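Local coordinates for VOC domain-containing protein (Streptococcus mutans, PDB 3L7T) that binds zinc and, as a member of the glyoxalase/VOC superfamily, may have lactoylglutathione lyase activity, at residues D42-L47 with E53-G58; R110-D113 with K118-F121; V24-F29 with L102-E107. All coordinates share one frame; numbering follows the deposited sequence.

Contact 1: D42-L47 with E53-G58; sequences DYKLDL and ELEIFG
K44 reaches across to F57 and E55 along one face of an antiparallel pair. Its CG is anti to the backbone N (chi1 180°) and the chain stays straight through chi3, so the methylenes run alongside the F57 side chain, and CG lies over the ring face, 4.1 Å from the F57 centroid, as a CH-pi contact. A bend at chi4 (-86°) then carries NZ past the ring to the carboxylates. NZ of K44 is 2.6 Å from OD1 of D46, met on the syn side, and makes a weaker bridge of 3.1 Å to OE2 of E55. A long aliphatic stem with a cationic end suits a place that needs both. R33 supplies a second positive partner for OD2 of D46 and also pairs with OE1 of E53, which probably eases the nearness of these two acids. The ring of F57 also takes a cation-pi contact from R83 of the second subunit.

On the other face, L45, L47, L54 and I56 pack together, with L45 and L47 reaching helix 16-26. L45 CB meets I56 CB at 4.0 Å, L47 CB lies 4.1 Å from L54 CB, and CD1 of L47 crosses to CG1 of I56. The backbones are tied in register, L45 N to I56 O at 2.8 Å and the reciprocal I56 N to L45 O at 2.7 Å, nearly straight (173°).

This is a beta hairpin of the VOC fold. It carries E55, which with H8 holds the zinc ion, while H84 of the second subunit packs on E55, consistent with a metal site at the dimer interface.

Contact 2: R110-D113 with K118-F121; sequences RYDD and KMAF
R110 and M119 form an antiparallel hydrogen-bonded pair, each satisfying the other's backbone. N of R110 gives its hydrogen to O of M119 at 3.0 Å, and N of M119 returns one to O of R110 at 2.9 Å, with a bend (144°). O of R110 also receives a CA-H contact from K118 at 3.4 Å.

The unbranched, flexible M119 suits the sheet face it shares with R110, since its thioether can run along the other strand. Its chi1 of 52° sets CG between the backbone N and carbonyl carbon, 3.5 Å from O of R110; SD rests 3.7 Å from CA of D112 and CE touches CG of R110 at 3.8 Å. Beside the neighbouring pair, CG of K118 lies 3.7 Å from CE1 of Y111, while NZ of K118 has a long, weak ion pair with E93.

The D112 carboxylate is satisfied on both oxygens: OD1 accepts from the backbone N of Y114 in the loop, an Asx turn, and OD2 is hydrogen-bonded to NE2 of H133 on strand 129-133. Across the far side of strand 118-123, the backbones of K118 and A120 bond to E134 and L132. The result is a beta hairpin at the edge of a VOC-fold sheet, with M119 packed against E131, a zinc ligand seen in this protein although no zinc is bound to it in this chain.

Contact 3: V24-F29 with L102-E107; sequences VNQLGF and LGIRVE
Q26 meets L102 and I104 where the C-terminal ends of helices 16-26 and 92-102 come together, in a chain with the VOC fold, which is built from paired beta-alpha-beta-beta-beta modules. The contact is small and lies at the surface. L102 brings its CD1 to 3.4 Å from the backbone O of Q26, and the methyl CD1 of I104 sits 3.9 Å from CD of Q26. Q26 gets there by an extended chain: CG lies anti to its carbonyl carbon (chi1 -63°) and chi2 is near 180°, which brings the flat amide end up to the I104 methyl, the two side chains crossing. A long, flexible side chain suits this place, since it is the far end of Q26 that has to make the touch.

What sets these residues in place lies just beyond them. Just after L102, G103 is the first residue to leave helical angles, in a Schellman motif; at its positive phi (96°) a side chain would collide with O of L102, which is why glycine suits the position. G28 likewise leaves helical angles with positive phi (75°), which glycine adopts readily, and the chain turns there toward F29.

Deeper in, I104 also packs on F22 and F122, the two aromatic residues that L27 touches as well, and V106 rests on L99 and I100. L27 and F29 lean on L3 of the second subunit. R96, from helix 92-102, grips the departing loop: its NH2 is hydrogen-bonded to O of V106 and its NE to O of E107.

In the fold
Contacts 1 and 2 lie on opposite sides of the chain's centre, their centres about 28 Å apart, in two different four-stranded mixed sheets that share the strand order 1-4-3-2. Contact 3 bridges them, its centre about 18 Å from each of theirs. Along the chain it brackets contact 1, its segments 73 residues apart at their closest ends, and closes before contact 2 opens. On one side L47 packs against F29 and V24; on the other, O of F121 probably accepts a hydrogen bond from N of E107. Hairpin 42-58 and hairpin 110-123 thus belong to the two similar halves of the VOC fold, joined through segments 24-29 and 102-107, with zinc-binding residues in both.

Contact 1: D42-L47 with E53-G58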
loop_
_atom_site.group_PDB
_atom_site.type_symbol
_atom_site.label_atom_id
_atom_site.label_comp_id
_atom_site.label_asym_id
_atom_site.label_seq_id
_atom_site.Cartn_x
_atom_site.Cartn_y
_atom_site.Cartn_z
ATOM N N ASP A 42 -4.733 -2.279 -18.834
ATOM C CA ASP A 42 -3.527 -2.961 -19.318
ATOM C C ASP A 42 -3.366 -4.299 -18.608
ATOM O O ASP A 42 -4.352 -5.064 -18.552
ATOM C CB ASP A 42 -2.319 -2.037 -19.197
ATOM C CG ASP A 42 -2.490 -0.769 -20.034
ATOM O OD1 ASP A 42 -3.001 -0.899 -21.172
ATOM O OD2 ASP A 42 -2.195 0.350 -19.532
ATOM N N TYR A 43 -2.165 -4.629 -18.108
ATOM C CA TYR A 43 -1.979 -5.939 -17.468
ATOM C C TYR A 43 -2.240 -5.805 -15.998
ATOM O O TYR A 43 -1.763 -4.848 -15.350
ATOM C CB TYR A 43 -0.554 -6.497 -17.684
ATOM C CG TYR A 43 -0.295 -6.806 -19.148
ATOM C CD1 TYR A 43 -0.617 -8.056 -19.669
ATOM C CD2 TYR A 43 0.259 -5.861 -19.987
ATOM C CE1 TYR A 43 -0.385 -8.371 -20.986
ATOM C CE2 TYR A 43 0.467 -6.153 -21.342
ATOM C CZ TYR A 43 0.112 -7.397 -21.825
ATOM O OH TYR A 43 0.330 -7.711 -23.152
ATOM N N LYS A 44 -3.069 -6.712 -15.491
ATOM C CA LYS A 44 -3.352 -6.773 -14.074
ATOM C C LYS A 44 -2.966 -8.154 -13.580
ATOM O O LYS A 44 -3.432 -9.166 -14.106
ATOM C CB LYS A 44 -4.847 -6.522 -13.823
ATOM C CG LYS A 44 -5.244 -6.574 -12.324
ATOM C CD LYS A 44 -6.759 -6.379 -12.105
ATOM C CE LYS A 44 -7.090 -6.349 -10.616
ATOM N NZ LYS A 44 -7.300 -7.721 -10.024
ATOM N N LEU A 45 -1.955 -8.181 -12.726
ATOM C CA LEU A 45 -1.345 -9.404 -12.263
ATOM C C LEU A 45 -1.707 -9.534 -10.781
ATOM O O LEU A 45 -1.295 -8.697 -9.965
ATOM C CB LEU A 45 0.169 -9.301 -12.412
ATOM C CG LEU A 45 0.974 -10.444 -11.778
ATOM C CD1 LEU A 45 0.675 -11.849 -12.338
ATOM C CD2 LEU A 45 2.444 -10.132 -11.882
ATOM N N ASP A 46 -2.435 -10.596 -10.437
ATOM C CA ASP A 46 -2.894 -10.786 -9.054
ATOM C C ASP A 46 -2.077 -11.866 -8.362
ATOM O O ASP A 46 -2.029 -13.019 -8.823
ATOM C CB ASP A 46 -4.369 -11.183 -9.049
ATOM C CG ASP A 46 -5.271 -10.120 -9.697
ATOM O OD1 ASP A 46 -4.971 -8.901 -9.589
ATOM O OD2 ASP A 46 -6.305 -10.507 -10.291
ATOM N N LEU A 47 -1.415 -11.479 -7.268
ATOM C CA LEU A 47 -0.475 -12.373 -6.568
ATOM C C LEU A 47 -0.970 -12.737 -5.180
ATOM O O LEU A 47 -1.556 -11.915 -4.486
ATOM C CB LEU A 47 0.875 -11.662 -6.420
ATOM C CG LEU A 47 1.503 -11.226 -7.747
ATOM C CD1 LEU A 47 2.948 -10.768 -7.531
ATOM C CD2 LEU A 47 1.505 -12.376 -8.805
ATOM N N GLU A 53 -4.309 -10.290 -1.362
ATOM C CA GLU A 53 -3.734 -10.293 -2.707
ATOM C C GLU A 53 -2.887 -9.034 -2.953
ATOM O O GLU A 53 -3.176 -7.979 -2.419
ATOM C CB GLU A 53 -4.843 -10.393 -3.760
ATOM C CG GLU A 53 -5.655 -11.686 -3.664
ATOM C CD GLU A 53 -6.618 -11.863 -4.839
ATOM O OE1 GLU A 53 -6.534 -11.102 -5.831
ATOM O OE2 GLU A 53 -7.476 -12.758 -4.762
ATOM N N LEU A 54 -1.866 -9.147 -3.790
ATOM C CA LEU A 54 -1.166 -7.964 -4.325
ATOM C C LEU A 54 -1.577 -7.832 -5.776
ATOM O O LEU A 54 -1.465 -8.799 -6.522
ATOM C CB LEU A 54 0.353 -8.195 -4.279
ATOM C CG LEU A 54 0.894 -8.563 -2.915
ATOM C CD1 LEU A 54 2.443 -8.749 -3.031
ATOM C CD2 LEU A 54 0.542 -7.539 -1.881
ATOM N N GLU A 55 -2.104 -6.671 -6.167
ATOM C CA GLU A 55 -2.547 -6.472 -7.539
ATOM C C GLU A 55 -1.511 -5.619 -8.223
ATOM O O GLU A 55 -1.373 -4.454 -7.890
ATOM C CB GLU A 55 -3.871 -5.705 -7.583
ATOM C CG GLU A 55 -5.073 -6.464 -7.087
ATOM C CD GLU A 55 -6.368 -5.732 -7.387
ATOM O OE1 GLU A 55 -6.316 -4.494 -7.634
ATOM O OE2 GLU A 55 -7.426 -6.371 -7.195
ATOM N N ILE A 56 -0.792 -6.180 -9.179
ATOM C CA ILE A 56 0.216 -5.414 -9.893
ATOM C C ILE A 56 -0.369 -4.913 -11.228
ATOM O O ILE A 56 -0.841 -5.719 -12.048
ATOM C CB ILE A 56 1.459 -6.262 -10.141
ATOM C CG1 ILE A 56 1.961 -6.935 -8.854
ATOM C CG2 ILE A 56 2.550 -5.436 -10.816
ATOM C CD1 ILE A 56 2.397 -6.011 -7.793
ATOM N N PHE A 57 -0.286 -3.606 -11.463
ATOM C CA PHE A 57 -0.789 -3.026 -12.703
ATOM C C PHE A 57 0.361 -2.456 -13.479
ATOM O O PHE A 57 1.125 -1.670 -12.955
ATOM C CB PHE A 57 -1.763 -1.886 -12.424
ATOM C CG PHE A 57 -3.092 -2.335 -11.883
ATOM C CD1 PHE A 57 -4.165 -2.561 -12.737
ATOM C CD2 PHE A 57 -3.296 -2.415 -10.512
ATOM C CE1 PHE A 57 -5.429 -2.899 -12.243
ATOM C CE2 PHE A 57 -4.568 -2.717 -9.997
ATOM C CZ PHE A 57 -5.626 -2.975 -10.882
ATOM N N GLY A 58 0.443 -2.757 -14.766
ATOM C CA GLY A 58 1.481 -2.094 -15.552
ATOM C C GLY A 58 1.247 -2.465 -16.986
ATOM O O GLY A 58 0.279 -3.147 -17.315
#

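Contact 2: R110-D113 with K118-F121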
loop_
_atom_site.group_PDB
_atom_site.type_symbol
_atom_site.label_atom_id
_atom_site.label_comp_id
_atom_site.label_asym_id
_atom_site.label_seq_id
_atom_site.Cartn_x
_atom_site.Cartn_y
_atom_site.Cartn_z
ATOM N N ARG A 110 18.269 -3.469 10.553
ATOM C CA ARG A 110 18.045 -2.624 11.705
ATOM C C ARG A 110 16.944 -3.183 12.587
ATOM O O ARG A 110 16.402 -4.249 12.310
ATOM C CB ARG A 110 17.723 -1.199 11.292
ATOM C CG ARG A 110 16.794 -1.073 10.120
ATOM C CD ARG A 110 17.131 0.184 9.318
ATOM N NE ARG A 110 17.733 1.224 10.154
ATOM C CZ ARG A 110 17.059 2.255 10.659
ATOM N NH1 ARG A 110 15.760 2.381 10.410
ATOM N NH2 ARG A 110 17.678 3.164 11.404
ATOM N N TYR A 111 16.700 -2.540 13.705
ATOM C CA TYR A 111 15.761 -3.045 14.674
ATOM C C TYR A 111 14.550 -2.123 14.770
ATOM O O TYR A 111 14.679 -0.953 14.703
ATOM C CB TYR A 111 16.434 -3.245 16.037
ATOM C CG TYR A 111 17.599 -4.172 15.993
ATOM C CD1 TYR A 111 17.469 -5.478 16.364
ATOM C CD2 TYR A 111 18.817 -3.750 15.549
ATOM C CE1 TYR A 111 18.506 -6.329 16.307
ATOM C CE2 TYR A 111 19.858 -4.595 15.481
ATOM C CZ TYR A 111 19.706 -5.890 15.859
ATOM O OH TYR A 111 20.775 -6.728 15.792
ATOM N N ASP A 112 13.368 -2.687 14.894
ATOM C CA ASP A 112 12.141 -1.904 14.950
ATOM C C ASP A 112 12.210 -1.018 16.170
ATOM O O ASP A 112 12.655 -1.434 17.204
ATOM C CB ASP A 112 10.916 -2.811 15.018
ATOM C CG ASP A 112 9.640 -2.068 14.921
ATOM O OD1 ASP A 112 9.386 -1.213 15.732
ATOM O OD2 ASP A 112 8.856 -2.330 14.033
ATOM N N ASP A 113 11.775 0.209 16.022
ATOM C CA ASP A 113 11.945 1.144 17.071
ATOM C C ASP A 113 11.035 0.937 18.254
ATOM O O ASP A 113 11.339 1.332 19.344
ATOM C CB ASP A 113 11.767 2.521 16.535
ATOM C CG ASP A 113 13.059 3.200 16.290
ATOM O OD1 ASP A 113 14.104 2.776 16.816
ATOM O OD2 ASP A 113 13.023 4.183 15.577
ATOM N N LYS A 118 14.056 -7.447 14.337
ATOM C CA LYS A 118 14.851 -7.176 13.148
ATOM C C LYS A 118 13.998 -6.853 11.913
ATOM O O LYS A 118 12.926 -7.409 11.713
ATOM C CB LYS A 118 15.787 -8.346 12.847
ATOM C CG LYS A 118 16.887 -8.533 13.862
ATOM C CD LYS A 118 17.182 -10.014 14.050
ATOM C CE LYS A 118 18.559 -10.383 13.518
ATOM N NZ LYS A 118 19.646 -9.637 14.211
ATOM N N MET A 119 14.532 -6.013 11.038
ATOM C CA MET A 119 13.821 -5.674 9.802
ATOM C C MET A 119 14.864 -5.166 8.831
ATOM O O MET A 119 15.959 -4.795 9.253
ATOM C CB MET A 119 12.799 -4.580 10.059
ATOM C CG MET A 119 13.389 -3.395 10.752
ATOM S SD MET A 119 12.167 -2.163 11.211
ATOM C CE MET A 119 13.151 -0.678 11.051
ATOM N N ALA A 120 14.531 -5.132 7.534
ATOM C CA ALA A 120 15.472 -4.624 6.540
ATOM C C ALA A 120 14.675 -4.171 5.318
ATOM O O ALA A 120 13.701 -4.814 4.961
ATOM C CB ALA A 120 16.460 -5.703 6.160
ATOM N N PHE A 121 15.039 -3.023 4.754
ATOM C CA PHE A 121 14.467 -2.558 3.489
ATOM C C PHE A 121 15.192 -3.028 2.241
ATOM O O PHE A 121 16.437 -3.067 2.173
ATOM C CB PHE A 121 14.384 -1.029 3.446
ATOM C CG PHE A 121 13.263 -0.452 4.270
ATOM C CD1 PHE A 121 11.981 -0.312 3.733
ATOM C CD2 PHE A 121 13.501 -0.018 5.564
ATOM C CE1 PHE A 121 10.951 0.238 4.484
ATOM C CE2 PHE A 121 12.484 0.530 6.325
ATOM C CZ PHE A 121 11.205 0.652 5.790
#

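Contact 3: V24-F29 with L102-E107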
loop_
_atom_site.group_PDB
_atom_site.type_symbol
_atom_site.label_atom_id
_atom_site.label_comp_id
_atom_site.label_asym_id
_atom_site.label_seq_id
_atom_site.Cartn_x
_atom_site.Cartn_y
_atom_site.Cartn_z
ATOM N N VAL A 24 7.332 -12.349 -9.205
ATOM C CA VAL A 24 6.924 -13.742 -9.385
ATOM C C VAL A 24 8.168 -14.640 -9.341
ATOM O O VAL A 24 8.235 -15.579 -8.553
ATOM C CB VAL A 24 6.132 -13.952 -10.700
ATOM C CG1 VAL A 24 5.804 -15.422 -10.908
ATOM C CG2 VAL A 24 4.819 -13.118 -10.720
ATOM N N ASN A 25 9.216 -14.265 -10.061
ATOM C CA ASN A 25 10.413 -15.124 -10.139
ATOM C C ASN A 25 11.505 -14.954 -9.081
ATOM O O ASN A 25 12.141 -15.924 -8.674
ATOM C CB ASN A 25 10.987 -15.108 -11.558
ATOM C CG ASN A 25 10.024 -15.705 -12.562
ATOM O OD1 ASN A 25 9.165 -16.508 -12.193
ATOM N ND2 ASN A 25 10.138 -15.303 -13.823
ATOM N N GLN A 26 11.715 -13.734 -8.607
ATOM C CA GLN A 26 12.686 -13.505 -7.549
ATOM C C GLN A 26 12.098 -13.550 -6.127
ATOM O O GLN A 26 12.659 -14.178 -5.216
ATOM C CB GLN A 26 13.420 -12.195 -7.806
ATOM C CG GLN A 26 14.214 -12.212 -9.101
ATOM C CD GLN A 26 15.158 -11.045 -9.183
ATOM O OE1 GLN A 26 16.373 -11.186 -8.986
ATOM N NE2 GLN A 26 14.599 -9.862 -9.373
ATOM N N LEU A 27 10.931 -12.947 -5.937
ATOM C CA LEU A 27 10.345 -12.946 -4.607
ATOM C C LEU A 27 9.482 -14.174 -4.390
ATOM O O LEU A 27 9.234 -14.568 -3.258
ATOM C CB LEU A 27 9.551 -11.668 -4.343
ATOM C CG LEU A 27 10.318 -10.344 -4.415
ATOM C CD1 LEU A 27 9.495 -9.210 -3.822
ATOM C CD2 LEU A 27 11.699 -10.462 -3.759
ATOM N N GLY A 28 9.160 -14.861 -5.479
ATOM C CA GLY A 28 8.436 -16.144 -5.409
ATOM C C GLY A 28 6.947 -16.090 -5.083
ATOM O O GLY A 28 6.360 -17.102 -4.680
ATOM N N PHE A 29 6.301 -14.942 -5.281
ATOM C CA PHE A 29 4.845 -14.890 -5.087
ATOM C C PHE A 29 4.072 -15.798 -6.073
ATOM O O PHE A 29 4.322 -15.783 -7.268
ATOM C CB PHE A 29 4.347 -13.459 -5.221
ATOM C CG PHE A 29 4.694 -12.587 -4.055
ATOM C CD1 PHE A 29 4.132 -12.805 -2.817
ATOM C CD2 PHE A 29 5.580 -11.544 -4.204
ATOM C CE1 PHE A 29 4.506 -12.037 -1.732
ATOM C CE2 PHE A 29 5.979 -10.788 -3.107
ATOM C CZ PHE A 29 5.407 -11.014 -1.883
ATOM N N LEU A 102 20.289 -13.215 -4.843
ATOM C CA LEU A 102 19.494 -13.118 -6.072
ATOM C C LEU A 102 19.859 -11.887 -6.869
ATOM O O LEU A 102 19.456 -11.743 -8.018
ATOM C CB LEU A 102 17.987 -13.116 -5.761
ATOM C CG LEU A 102 17.394 -14.445 -5.283
ATOM C CD1 LEU A 102 16.045 -14.244 -4.601
ATOM C CD2 LEU A 102 17.279 -15.462 -6.424
ATOM N N GLY A 103 20.627 -10.993 -6.258
ATOM C CA GLY A 103 21.051 -9.778 -6.916
ATOM C C GLY A 103 20.148 -8.609 -6.582
ATOM O O GLY A 103 20.179 -7.587 -7.269
ATOM N N ILE A 104 19.405 -8.726 -5.478
ATOM C CA ILE A 104 18.584 -7.618 -4.973
ATOM C C ILE A 104 19.309 -6.961 -3.795
ATOM O O ILE A 104 19.659 -7.644 -2.836
ATOM C CB ILE A 104 17.203 -8.138 -4.475
ATOM C CG1 ILE A 104 16.476 -8.910 -5.588
ATOM C CG2 ILE A 104 16.333 -7.003 -3.944
ATOM C CD1 ILE A 104 16.219 -8.093 -6.815
ATOM N N ARG A 105 19.545 -5.659 -3.870
ATOM C CA ARG A 105 20.274 -4.968 -2.792
ATOM C C ARG A 105 19.384 -4.792 -1.571
ATOM O O ARG A 105 18.264 -4.292 -1.677
ATOM C CB ARG A 105 20.770 -3.594 -3.245
ATOM C CG ARG A 105 21.620 -2.871 -2.188
ATOM C CD ARG A 105 21.180 -1.423 -1.993
ATOM N NE ARG A 105 21.779 -0.525 -2.981
ATOM C CZ ARG A 105 22.606 0.482 -2.688
ATOM N NH1 ARG A 105 22.918 0.750 -1.423
ATOM N NH2 ARG A 105 23.105 1.239 -3.663
ATOM N N VAL A 106 19.880 -5.220 -0.416
ATOM C CA VAL A 106 19.137 -5.069 0.830
ATOM C C VAL A 106 19.939 -4.221 1.807
ATOM O O VAL A 106 21.119 -4.497 2.062
ATOM C CB VAL A 106 18.841 -6.425 1.453
ATOM C CG1 VAL A 106 17.836 -6.283 2.619
ATOM C CG2 VAL A 106 18.300 -7.368 0.371
ATOM N N GLU A 107 19.323 -3.158 2.303
ATOM C CA GLU A 107 19.991 -2.311 3.295
ATOM C C GLU A 107 20.254 -3.061 4.609
ATOM O O GLU A 107 19.705 -4.149 4.853
ATOM C CB GLU A 107 19.191 -1.013 3.502
ATOM C CG GLU A 107 19.137 -0.169 2.213
ATOM C CD GLU A 107 18.373 1.152 2.349
ATOM O OE1 GLU A 107 17.643 1.333 3.352
ATOM O OE2 GLU A 107 18.474 1.995 1.421
#